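Local structure of alpha-1,3-glucanase (Streptomyces thermodiastaticus, 7C7D) at residues 407-410 and 416-419; 474-479 and 485-490; 214-219 and 225-230; 210-215 and 245-250. The protein hydrolyses the alpha-1,3-glucosidic linkages of alpha-1,3-glucan, as a thermostable glycosidase of family GH87, probably cutting within the polysaccharide chain. One frame throughout, in Å; residues are numbered along the deposited sequence.

In the fold
All four contacts belong to the right-handed parallel beta-helix, the pectate lyase-like part of this glucanase. Interactions 3 and 4 come first along the chain, both starting from the loop around Lys214 and Gly215; their centres lie about 3 Å apart at the N-terminal end of the solenoid, where helix 225-234 sits. Interaction 1 follows, about 38 Å from interaction 3 between centres, and interaction 2 comes last, about 48 Å from interaction 3 between centres. Interactions 1 and 2 are about 10 Å apart between centres and repeat one theme: strands 407-410 and 474-477, of the same parallel sheet, each face a strand across the interior. The set thus samples the end and the core of one elongated scaffold.

Interaction 1: residues 407-410 and 416-419; sequences IAIY and TVKG
Val417 points its isopropyl group at Ile407 and Ile409, and each of its two methyls serves one isoleucine: CG1 is directed at Ile407 and CG2 at Ile409. Val417 and Ile407 meet tip to tip: the extended isoleucine chain (chi2 178°) carries its terminal CD1 across to 3.8 Å from Val417 CG1. Ile409 approaches differently. Its chain is folded at chi2 (-59°) and slides past Val417 in the opposite direction, which lays both its flank, CG1, and its terminal CD1 against one methyl of Val417. Ile409 CG1 lies 3.8 Å from Val417 CG2, and Ile409 CD1 is 3.9 Å from the same methyl. No hydrogen bond joins the two strands, and the CA atoms of Ile407 and Val417 stay 8.3 Å apart, which makes this contact one of buried side chains alone. Cutting Val417 back to an alanine is likely to open a gap between the strands, leaving Ile407 CD1 and Ile409 CG1 without the methyls they rest on. The side chain of Phe393 touches both isoleucines, and Ile432 packs on Val417 from strand 432-435. Aliphatic residues alternating inward from strands on different faces of a coil, and stacked on those of the next coil, are the hallmark of the interior of a parallel beta-helix.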
loop_
_atom_site.group_PDB
_atom_site.type_symbol
_atom_site.label_atom_id
_atom_site.label_comp_id
_atom_site.label_asym_id
_atom_site.label_seq_id
_atom_site.Cartn_x
_atom_site.Cartn_y
_atom_site.Cartn_z
ATOM N N ILE A 407 2.360 2.051 6.345
ATOM C CA ILE A 407 3.489 1.192 6.676
ATOM C C ILE A 407 3.430 0.879 8.163
ATOM O O ILE A 407 3.289 1.792 8.985
ATOM C CB ILE A 407 4.838 1.848 6.324
ATOM C CG1 ILE A 407 4.978 1.956 4.808
ATOM C CG2 ILE A 407 5.989 1.071 6.963
ATOM C CD1 ILE A 407 6.250 2.642 4.319
ATOM N N ALA A 408 3.539 -0.405 8.508
ATOM C CA ALA A 408 3.555 -0.833 9.902
ATOM C C ALA A 408 4.787 -1.684 10.153
ATOM O O ALA A 408 5.007 -2.688 9.465
ATOM C CB ALA A 408 2.303 -1.642 10.243
ATOM N N ILE A 409 5.577 -1.292 11.149
ATOM C CA ILE A 409 6.729 -2.062 11.597
ATOM C C ILE A 409 6.405 -2.575 12.991
ATOM O O ILE A 409 6.402 -1.801 13.956
ATOM C CB ILE A 409 8.006 -1.213 11.626
ATOM C CG1 ILE A 409 8.219 -0.483 10.288
ATOM C CG2 ILE A 409 9.202 -2.073 12.032
ATOM C CD1 ILE A 409 8.331 -1.385 9.075
ATOM N N TYR A 410 6.133 -3.875 13.107
ATOM C CA TYR A 410 5.858 -4.500 14.399
ATOM C C TYR A 410 7.109 -5.274 14.799
ATOM O O TYR A 410 7.365 -6.369 14.292
ATOM C CB TYR A 410 4.649 -5.428 14.323
ATOM C CG TYR A 410 3.393 -4.810 13.758
ATOM C CD1 TYR A 410 2.623 -3.911 14.494
ATOM C CD2 TYR A 410 2.959 -5.161 12.487
ATOM C CE1 TYR A 410 1.453 -3.357 13.946
ATOM C CE2 TYR A 410 1.811 -4.631 11.943
ATOM C CZ TYR A 410 1.061 -3.739 12.666
ATOM O OH TYR A 410 -0.082 -3.232 12.084
ATOM N N THR A 416 14.691 0.273 8.406
ATOM C CA THR A 416 14.643 1.588 7.780
ATOM C C THR A 416 13.342 1.762 7.009
ATOM O O THR A 416 12.957 0.893 6.218
ATOM C CB THR A 416 15.847 1.775 6.854
ATOM O OG1 THR A 416 17.044 1.733 7.640
ATOM C CG2 THR A 416 15.781 3.117 6.135
ATOM N N VAL A 417 12.681 2.894 7.233
ATOM C CA VAL A 417 11.496 3.307 6.492
ATOM C C VAL A 417 11.835 4.689 5.949
ATOM O O VAL A 417 11.865 5.664 6.710
ATOM C CB VAL A 417 10.252 3.344 7.396
ATOM C CG1 VAL A 417 9.043 3.867 6.635
ATOM C CG2 VAL A 417 9.968 1.965 7.973
ATOM N N LYS A 418 12.114 4.781 4.646
ATOM C CA LYS A 418 12.739 5.978 4.086
ATOM C C LYS A 418 12.092 6.417 2.779
ATOM O O LYS A 418 11.905 5.608 1.871
ATOM C CB LYS A 418 14.237 5.733 3.852
ATOM C CG LYS A 418 14.966 6.882 3.166
ATOM C CD LYS A 418 16.434 6.534 2.898
ATOM C CE LYS A 418 17.409 7.464 3.597
ATOM N NZ LYS A 418 18.692 6.757 3.879
ATOM N N GLY A 419 11.786 7.707 2.668
ATOM C CA GLY A 419 11.424 8.259 1.381
ATOM C C GLY A 419 10.101 7.807 0.818
ATOM O O GLY A 419 9.899 7.908 -0.390
#

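Interaction 2: residues 474-479 and 485-490; sequences LRVDSY and ARVDIT
Strands 474-477 and 486-490 face each other antiparallel, at 173° and with axes 10.4 Å apart at closest, aligning Leu474 with Ile489 and Val476 with Val487. That spacing excludes backbone pairing, and only aliphatic side chains cross the gap. Ile489 carries most of the contact, with two arms. Its CG2 touches Leu474 CD1 at 3.7 Å, while its extended CG1-CD1 arm lies between Leu474 and Val476, with CD1 3.8 Å from Leu474 CD2 and 3.9 Å from Val476 CG2. Leu474, its CG anti to the backbone N (chi1 -170°), thus presents both methyls to Ile489, the two chains sliding past each other in opposite directions. Val487 is more distant, its CG1 being 4.3 Å from Val476 CG2. Arg475 points away from the other strand, and each segment carries its own charge pair. Arg475 NE donates to Asp477 OD2 at 3.1 Å, nearly straight, while its NH1 binds Ser430 OG and Asn405 OD1, so several bonds hold this buried guanidinium. Arg486 NE, on the other strand, meets the syn lone pair of Asp488 OD2 at 2.9 Å. Around the aliphatic cluster, Val452 and Leu457 of strand 449-458 press on Leu474, Phe502 and Phe504 of strand 502-505 touch Ile489 and Val476 respectively, and Val517 of strand 517-527 lies against both Val487 and Ile489.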
loop_
_atom_site.group_PDB
_atom_site.type_symbol
_atom_site.label_atom_id
_atom_site.label_comp_id
_atom_site.label_asym_id
_atom_site.label_seq_id
_atom_site.Cartn_x
_atom_site.Cartn_y
_atom_site.Cartn_z
ATOM N N LEU A 474 1.857 9.701 12.161
ATOM C CA LEU A 474 2.999 8.845 12.437
ATOM C C LEU A 474 2.939 8.513 13.914
ATOM O O LEU A 474 2.911 9.421 14.747
ATOM C CB LEU A 474 4.313 9.570 12.107
ATOM C CG LEU A 474 5.611 8.763 12.107
ATOM C CD1 LEU A 474 6.648 9.470 11.251
ATOM C CD2 LEU A 474 6.140 8.545 13.512
ATOM N N ARG A 475 2.906 7.228 14.248
ATOM C CA ARG A 475 2.874 6.856 15.653
ATOM C C ARG A 475 4.013 5.925 16.029
ATOM O O ARG A 475 4.456 5.089 15.235
ATOM C CB ARG A 475 1.525 6.281 16.097
ATOM C CG ARG A 475 1.276 4.832 15.766
ATOM C CD ARG A 475 -0.042 4.382 16.421
ATOM N NE ARG A 475 -0.238 2.944 16.285
ATOM C CZ ARG A 475 -0.730 2.365 15.197
ATOM N NH1 ARG A 475 -1.120 3.093 14.156
ATOM N NH2 ARG A 475 -0.843 1.042 15.157
ATOM N N VAL A 476 4.486 6.109 17.262
ATOM C CA VAL A 476 5.356 5.165 17.951
ATOM C C VAL A 476 4.533 4.590 19.091
ATOM O O VAL A 476 3.997 5.340 19.918
ATOM C CB VAL A 476 6.645 5.826 18.464
ATOM C CG1 VAL A 476 7.531 4.789 19.148
ATOM C CG2 VAL A 476 7.389 6.503 17.319
ATOM N N ASP A 477 4.416 3.260 19.126
ATOM C CA ASP A 477 3.393 2.581 19.918
ATOM C C ASP A 477 4.044 1.480 20.754
ATOM O O ASP A 477 4.374 0.407 20.242
ATOM C CB ASP A 477 2.349 2.021 18.961
ATOM C CG ASP A 477 1.081 1.554 19.650
ATOM O OD1 ASP A 477 1.092 1.328 20.881
ATOM O OD2 ASP A 477 0.062 1.391 18.927
ATOM N N SER A 478 4.216 1.736 22.051
ATOM C CA SER A 478 4.822 0.772 22.971
ATOM C C SER A 478 3.772 -0.220 23.490
ATOM O O SER A 478 3.567 -0.394 24.694
ATOM C CB SER A 478 5.460 1.532 24.123
ATOM O OG SER A 478 4.484 2.369 24.721
ATOM N N TYR A 479 3.112 -0.902 22.549
ATOM C CA TYR A 479 1.855 -1.579 22.864
ATOM C C TYR A 479 2.046 -2.693 23.893
ATOM O O TYR A 479 1.415 -2.688 24.956
ATOM C CB TYR A 479 1.220 -2.093 21.572
ATOM C CG TYR A 479 -0.220 -2.539 21.709
ATOM C CD1 TYR A 479 -0.554 -3.690 22.419
ATOM C CD2 TYR A 479 -1.248 -1.823 21.108
ATOM C CE1 TYR A 479 -1.864 -4.101 22.543
ATOM C CE2 TYR A 479 -2.569 -2.235 21.223
ATOM C CZ TYR A 479 -2.865 -3.374 21.947
ATOM O OH TYR A 479 -4.167 -3.809 22.080
ATOM N N ALA A 485 14.534 0.082 21.342
ATOM C CA ALA A 485 15.332 0.565 20.233
ATOM C C ALA A 485 15.458 2.081 20.320
ATOM O O ALA A 485 14.714 2.753 21.036
ATOM C CB ALA A 485 14.659 0.196 18.911
ATOM N N ARG A 486 16.426 2.614 19.588
ATOM C CA ARG A 486 16.443 4.034 19.269
ATOM C C ARG A 486 15.571 4.251 18.039
ATOM O O ARG A 486 15.675 3.506 17.061
ATOM C CB ARG A 486 17.886 4.439 18.973
ATOM C CG ARG A 486 18.112 5.848 18.498
ATOM C CD ARG A 486 19.556 5.961 18.027
ATOM N NE ARG A 486 19.908 7.305 17.591
ATOM C CZ ARG A 486 20.743 8.100 18.247
ATOM N NH1 ARG A 486 21.314 7.679 19.368
ATOM N NH2 ARG A 486 21.014 9.311 17.780
ATOM N N VAL A 487 14.691 5.244 18.087
ATOM C CA VAL A 487 13.808 5.545 16.964
ATOM C C VAL A 487 14.113 6.967 16.523
ATOM O O VAL A 487 13.894 7.923 17.282
ATOM C CB VAL A 487 12.327 5.367 17.321
ATOM C CG1 VAL A 487 11.457 5.659 16.113
ATOM C CG2 VAL A 487 12.067 3.956 17.849
ATOM N N ASP A 488 14.643 7.105 15.308
ATOM C CA ASP A 488 15.078 8.387 14.761
ATOM C C ASP A 488 14.146 8.761 13.620
ATOM O O ASP A 488 14.159 8.112 12.568
ATOM C CB ASP A 488 16.514 8.288 14.252
ATOM C CG ASP A 488 17.498 8.005 15.352
ATOM O OD1 ASP A 488 17.381 8.616 16.427
ATOM O OD2 ASP A 488 18.408 7.183 15.133
ATOM N N ILE A 489 13.352 9.806 13.823
ATOM C CA ILE A 489 12.325 10.225 12.877
ATOM C C ILE A 489 12.774 11.560 12.302
ATOM O O ILE A 489 12.689 12.598 12.970
ATOM C CB ILE A 489 10.951 10.322 13.549
ATOM C CG1 ILE A 489 10.566 8.981 14.183
ATOM C CG2 ILE A 489 9.900 10.780 12.556
ATOM C CD1 ILE A 489 9.502 9.083 15.256
ATOM N N THR A 490 13.249 11.538 11.060
ATOM C CA THR A 490 13.922 12.691 10.482
ATOM C C THR A 490 13.320 13.073 9.141
ATOM O O THR A 490 12.873 12.222 8.371
ATOM C CB THR A 490 15.423 12.430 10.283
ATOM O OG1 THR A 490 15.593 11.252 9.488
ATOM C CG2 THR A 490 16.116 12.227 11.606
#

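Interaction 3: residues 214-219 and 225-230; sequences KGADPT and TQAFRD
The first half of the irregular segment 214-219 passes the first turns of helix 225-234, with the CA atoms of Lys214 and Ala227 only 5.0 Å apart. Gly215 makes the bend with a positive phi of 101°, at which a side chain would collide with the carbonyl oxygen of Lys214. Ala227 is at the centre of the contact: its CB fits closely against the curved backbone, 3.3 Å from both Lys214 O and Ala216 N, and 3.7 Å from Ala216 CB. Ala216 CB also reaches the edge of the Phe228 ring, near its plane, 4.2 Å from CE1. Lys214 lays its CB beside the helix, then bends at chi2 (-68°), which carries its ammonium end away from the contact. A water closes the exposed side, donating to Lys214 O at 2.6 Å and to Asp230 OD2 at 2.8 Å, so the loop and the helix share a solvent bridge where they form no direct hydrogen bond. Gln226 NE2 donates to the other oxygen, Asp230 OD1, from above the carboxylate plane, which helps to hold the carboxylate one turn on. Farther along, Asp217 OD1 accepts from Thr219 N at 2.9 Å, an Asx turn, and from Thr219 OG1 as well. A short helix laid over the N-terminal end of the solenoid, as here, is the end cap familiar from pectate lyase-like beta-helices.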
loop_
_atom_site.group_PDB
_atom_site.type_symbol
_atom_site.label_atom_id
_atom_site.label_comp_id
_atom_site.label_asym_id
_atom_site.label_seq_id
_atom_site.Cartn_x
_atom_site.Cartn_y
_atom_site.Cartn_z
ATOM N N LYS A 214 6.172 -25.908 -23.497
ATOM C CA LYS A 214 5.885 -26.961 -22.537
ATOM C C LYS A 214 4.391 -27.196 -22.364
ATOM O O LYS A 214 3.986 -27.884 -21.421
ATOM C CB LYS A 214 6.534 -26.645 -21.188
ATOM C CG LYS A 214 8.048 -26.541 -21.245
ATOM C CD LYS A 214 8.678 -27.896 -21.522
ATOM C CE LYS A 214 10.189 -27.800 -21.606
ATOM N NZ LYS A 214 10.803 -29.150 -21.772
ATOM N N GLY A 215 3.568 -26.636 -23.242
ATOM C CA GLY A 215 2.150 -26.917 -23.242
ATOM C C GLY A 215 1.266 -25.875 -22.597
ATOM O O GLY A 215 0.068 -26.126 -22.440
ATOM N N ALA A 216 1.808 -24.722 -22.216
ATOM C CA ALA A 216 0.974 -23.682 -21.630
ATOM C C ALA A 216 0.015 -23.134 -22.678
ATOM O O ALA A 216 0.354 -23.031 -23.861
ATOM C CB ALA A 216 1.839 -22.549 -21.079
ATOM N N ASP A 217 -1.196 -22.792 -22.235
ATOM C CA ASP A 217 -2.233 -22.295 -23.127
ATOM C C ASP A 217 -2.325 -20.785 -22.968
ATOM O O ASP A 217 -2.897 -20.307 -21.978
ATOM C CB ASP A 217 -3.574 -22.951 -22.786
ATOM C CG ASP A 217 -4.740 -22.351 -23.558
ATOM O OD1 ASP A 217 -4.515 -21.625 -24.550
ATOM O OD2 ASP A 217 -5.894 -22.607 -23.159
ATOM N N PRO A 218 -1.809 -19.996 -23.914
ATOM C CA PRO A 218 -1.868 -18.536 -23.786
ATOM C C PRO A 218 -3.233 -17.938 -24.083
ATOM O O PRO A 218 -3.368 -16.712 -24.052
ATOM C CB PRO A 218 -0.829 -18.064 -24.812
ATOM C CG PRO A 218 -0.863 -19.119 -25.876
ATOM C CD PRO A 218 -1.150 -20.423 -25.160
ATOM N N THR A 219 -4.243 -18.756 -24.381
ATOM C CA THR A 219 -5.605 -18.256 -24.488
ATOM C C THR A 219 -6.336 -18.270 -23.153
ATOM O O THR A 219 -7.455 -17.754 -23.070
ATOM C CB THR A 219 -6.403 -19.049 -25.535
ATOM O OG1 THR A 219 -6.705 -20.356 -25.028
ATOM C CG2 THR A 219 -5.613 -19.178 -26.832
ATOM N N THR A 225 -0.565 -24.705 -15.110
ATOM C CA THR A 225 0.308 -24.938 -13.960
ATOM C C THR A 225 1.396 -25.950 -14.288
ATOM O O THR A 225 2.582 -25.711 -14.023
ATOM C CB THR A 225 -0.501 -25.405 -12.746
ATOM O OG1 THR A 225 -1.532 -24.458 -12.451
ATOM C CG2 THR A 225 0.405 -25.551 -11.521
ATOM N N GLN A 226 1.014 -27.087 -14.877
ATOM C CA GLN A 226 1.999 -28.128 -15.141
ATOM C C GLN A 226 3.042 -27.665 -16.148
ATOM O O GLN A 226 4.229 -27.976 -16.006
ATOM C CB GLN A 226 1.307 -29.397 -15.626
ATOM C CG GLN A 226 2.240 -30.589 -15.740
ATOM C CD GLN A 226 2.921 -30.925 -14.426
ATOM O OE1 GLN A 226 2.316 -30.834 -13.356
ATOM N NE2 GLN A 226 4.188 -31.319 -14.501
ATOM N N ALA A 227 2.619 -26.916 -17.171
ATOM C CA ALA A 227 3.569 -26.394 -18.146
ATOM C C ALA A 227 4.581 -25.461 -17.492
ATOM O O ALA A 227 5.779 -25.527 -17.790
ATOM C CB ALA A 227 2.833 -25.672 -19.272
ATOM N N PHE A 228 4.119 -24.573 -16.608
ATOM C CA PHE A 228 5.056 -23.697 -15.911
ATOM C C PHE A 228 6.008 -24.512 -15.048
ATOM O O PHE A 228 7.214 -24.244 -15.008
ATOM C CB PHE A 228 4.297 -22.690 -15.046
ATOM C CG PHE A 228 3.856 -21.454 -15.782
ATOM C CD1 PHE A 228 3.113 -21.543 -16.951
ATOM C CD2 PHE A 228 4.177 -20.195 -15.294
ATOM C CE1 PHE A 228 2.705 -20.398 -17.620
ATOM C CE2 PHE A 228 3.776 -19.052 -15.960
ATOM C CZ PHE A 228 3.040 -19.150 -17.122
ATOM N N ARG A 229 5.475 -25.514 -14.351
ATOM C CA ARG A 229 6.299 -26.411 -13.552
ATOM C C ARG A 229 7.350 -27.098 -14.418
ATOM O O ARG A 229 8.530 -27.164 -14.050
ATOM C CB ARG A 229 5.368 -27.431 -12.905
ATOM C CG ARG A 229 5.922 -28.295 -11.810
ATOM C CD ARG A 229 4.742 -29.058 -11.230
ATOM N NE ARG A 229 5.113 -30.052 -10.236
ATOM C CZ ARG A 229 4.337 -31.079 -9.913
ATOM N NH1 ARG A 229 3.166 -31.236 -10.515
ATOM N NH2 ARG A 229 4.732 -31.950 -8.995
ATOM N N ASP A 230 6.938 -27.601 -15.585
ATOM C CA ASP A 230 7.875 -28.278 -16.480
ATOM C C ASP A 230 8.929 -27.316 -17.015
ATOM O O ASP A 230 10.102 -27.684 -17.148
ATOM C CB ASP A 230 7.118 -28.929 -17.638
ATOM C CG ASP A 230 6.262 -30.104 -17.199
ATOM O OD1 ASP A 230 6.490 -30.638 -16.094
ATOM O OD2 ASP A 230 5.362 -30.500 -17.969
HETATM O O HOH W 1 3.194 -29.543 -19.548
#

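Interaction 4: residues 210-215 and 245-250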
loop_
_atom_site.group_PDB
_atom_site.type_symbol
_atom_site.label_atom_id
_atom_site.label_comp_id
_atom_site.label_asym_id
_atom_site.label_seq_id
_atom_site.Cartn_x
_atom_site.Cartn_y
_atom_site.Cartn_z
ATOM N N SER A 210 10.400 -21.387 -23.303
ATOM C CA SER A 210 9.060 -20.816 -23.320
ATOM C C SER A 210 8.055 -21.764 -22.678
ATOM O O SER A 210 8.080 -22.975 -22.924
ATOM C CB SER A 210 8.633 -20.523 -24.758
ATOM O OG SER A 210 7.278 -20.110 -24.803
ATOM N N VAL A 211 7.155 -21.202 -21.861
ATOM C CA VAL A 211 6.098 -22.008 -21.256
ATOM C C VAL A 211 5.179 -22.602 -22.315
ATOM O O VAL A 211 4.611 -23.680 -22.114
ATOM C CB VAL A 211 5.304 -21.215 -20.194
ATOM C CG1 VAL A 211 6.191 -20.837 -19.033
ATOM C CG2 VAL A 211 4.660 -19.982 -20.804
ATOM N N THR A 212 4.996 -21.912 -23.446
ATOM C CA THR A 212 4.125 -22.453 -24.484
ATOM C C THR A 212 4.742 -23.673 -25.154
ATOM O O THR A 212 4.014 -24.546 -25.639
ATOM C CB THR A 212 3.753 -21.377 -25.507
ATOM O OG1 THR A 212 4.939 -20.797 -26.060
ATOM C CG2 THR A 212 2.914 -20.292 -24.846
ATOM N N ASP A 213 6.073 -23.760 -25.182
ATOM C CA ASP A 213 6.720 -24.963 -25.687
ATOM C C ASP A 213 6.518 -26.153 -24.758
ATOM O O ASP A 213 6.673 -27.298 -25.193
ATOM C CB ASP A 213 8.213 -24.710 -25.912
ATOM C CG ASP A 213 8.478 -23.770 -27.075
ATOM O OD1 ASP A 213 7.535 -23.491 -27.846
ATOM O OD2 ASP A 213 9.631 -23.315 -27.222
ATOM N N LYS A 214 6.172 -25.908 -23.497
ATOM C CA LYS A 214 5.885 -26.961 -22.537
ATOM C C LYS A 214 4.391 -27.196 -22.364
ATOM O O LYS A 214 3.986 -27.884 -21.421
ATOM C CB LYS A 214 6.534 -26.645 -21.188
ATOM C CG LYS A 214 8.048 -26.541 -21.245
ATOM C CD LYS A 214 8.678 -27.896 -21.522
ATOM C CE LYS A 214 10.189 -27.800 -21.606
ATOM N NZ LYS A 214 10.803 -29.150 -21.772
ATOM N N GLY A 215 3.568 -26.636 -23.242
ATOM C CA GLY A 215 2.150 -26.917 -23.242
ATOM C C GLY A 215 1.266 -25.875 -22.597
ATOM O O GLY A 215 0.068 -26.126 -22.440
ATOM N N GLY A 245 0.075 -13.198 -23.534
ATOM C CA GLY A 245 -1.077 -14.072 -23.474
ATOM C C GLY A 245 -1.696 -14.036 -22.096
ATOM O O GLY A 245 -1.283 -13.276 -21.220
ATOM N N ASP A 246 -2.707 -14.885 -21.925
ATOM C CA ASP A 246 -3.395 -15.065 -20.655
ATOM C C ASP A 246 -3.252 -16.522 -20.253
ATOM O O ASP A 246 -3.557 -17.417 -21.047
ATOM C CB ASP A 246 -4.879 -14.711 -20.788
ATOM C CG ASP A 246 -5.108 -13.223 -20.976
ATOM O OD1 ASP A 246 -5.130 -12.477 -19.972
ATOM O OD2 ASP A 246 -5.262 -12.793 -22.138
ATOM N N TYR A 247 -2.786 -16.767 -19.033
ATOM C CA TYR A 247 -2.462 -18.113 -18.580
ATOM C C TYR A 247 -3.177 -18.388 -17.274
ATOM O O TYR A 247 -2.931 -17.708 -16.277
ATOM C CB TYR A 247 -0.957 -18.258 -18.352
ATOM C CG TYR A 247 -0.138 -17.945 -19.568
ATOM C CD1 TYR A 247 0.251 -16.642 -19.854
ATOM C CD2 TYR A 247 0.247 -18.957 -20.437
ATOM C CE1 TYR A 247 0.998 -16.354 -20.978
ATOM C CE2 TYR A 247 0.995 -18.682 -21.558
ATOM C CZ TYR A 247 1.372 -17.378 -21.825
ATOM O OH TYR A 247 2.122 -17.113 -22.946
ATOM N N ARG A 248 -4.037 -19.394 -17.264
ATOM C CA ARG A 248 -4.677 -19.827 -16.030
ATOM C C ARG A 248 -3.705 -20.714 -15.263
ATOM O O ARG A 248 -3.200 -21.701 -15.810
ATOM C CB ARG A 248 -5.958 -20.593 -16.351
ATOM C CG ARG A 248 -6.682 -21.143 -15.129
ATOM C CD ARG A 248 -8.162 -21.359 -15.418
ATOM N NE ARG A 248 -8.389 -22.479 -16.328
ATOM C CZ ARG A 248 -8.472 -23.749 -15.946
ATOM N NH1 ARG A 248 -8.345 -24.073 -14.666
ATOM N NH2 ARG A 248 -8.680 -24.700 -16.847
ATOM N N ILE A 249 -3.428 -20.358 -14.010
ATOM C CA ILE A 249 -2.570 -21.144 -13.124
ATOM C C ILE A 249 -3.366 -21.406 -11.849
ATOM O O ILE A 249 -3.432 -20.543 -10.968
ATOM C CB ILE A 249 -1.249 -20.428 -12.809
ATOM C CG1 ILE A 249 -0.487 -20.108 -14.097
ATOM C CG2 ILE A 249 -0.397 -21.262 -11.855
ATOM C CD1 ILE A 249 0.238 -21.294 -14.683
ATOM N N THR A 250 -3.985 -22.584 -11.743
ATOM C CA THR A 250 -4.656 -22.921 -10.492
ATOM C C THR A 250 -3.657 -22.934 -9.347
ATOM O O THR A 250 -3.954 -22.450 -8.248
ATOM C CB THR A 250 -5.375 -24.268 -10.594
ATOM O OG1 THR A 250 -4.443 -25.289 -10.972
ATOM C CG2 THR A 250 -6.492 -24.195 -11.607
#
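Chi1 of -57° places the Tyr247 ring anti to its carbonyl carbon, and chi2 of 86° turns it to bring CE2 and OH near Val211 and Thr212. Thr212 completes the match from its side: with chi1 at 56°, OG1 takes the place between the backbone N and the carbonyl carbon, and the methyl is left to meet the ring. Thr212 CG2 comes in at the edge, near the ring plane, 3.8 Å from Tyr247 OH, the two side chains crossing at about a right angle. Val211 arrives obliquely, its CG2 4.0 Å from Tyr247 CE2. The contact is thus made by two methyls and the CE2 and OH atoms of the tyrosine, with no hydrogen bond between the segments. The polar ends are engaged by other partners. Tyr247 OH bonds to Pro243 O, which should fix the far end of the ring, and Thr212 OG1 pairs with Ser210 OG at 2.7 Å. A backbone bond from Lys214 N to Val211 O, 3.1 Å, tightens the turn that carries both methyls. On the other segment, Gly245 CA bears no side chain; a CB there would lie about 3.4 Å from Tyr247 CE1. Val211 also touches Phe228 of helix 225-234 and Val240 of strand 238-242. Tyr247 reaches Ala216 and Pro218 of the loop that precedes the helix and Ile242 of strand 238-242, and through its backbone it pairs with Val270 of strand 269-272.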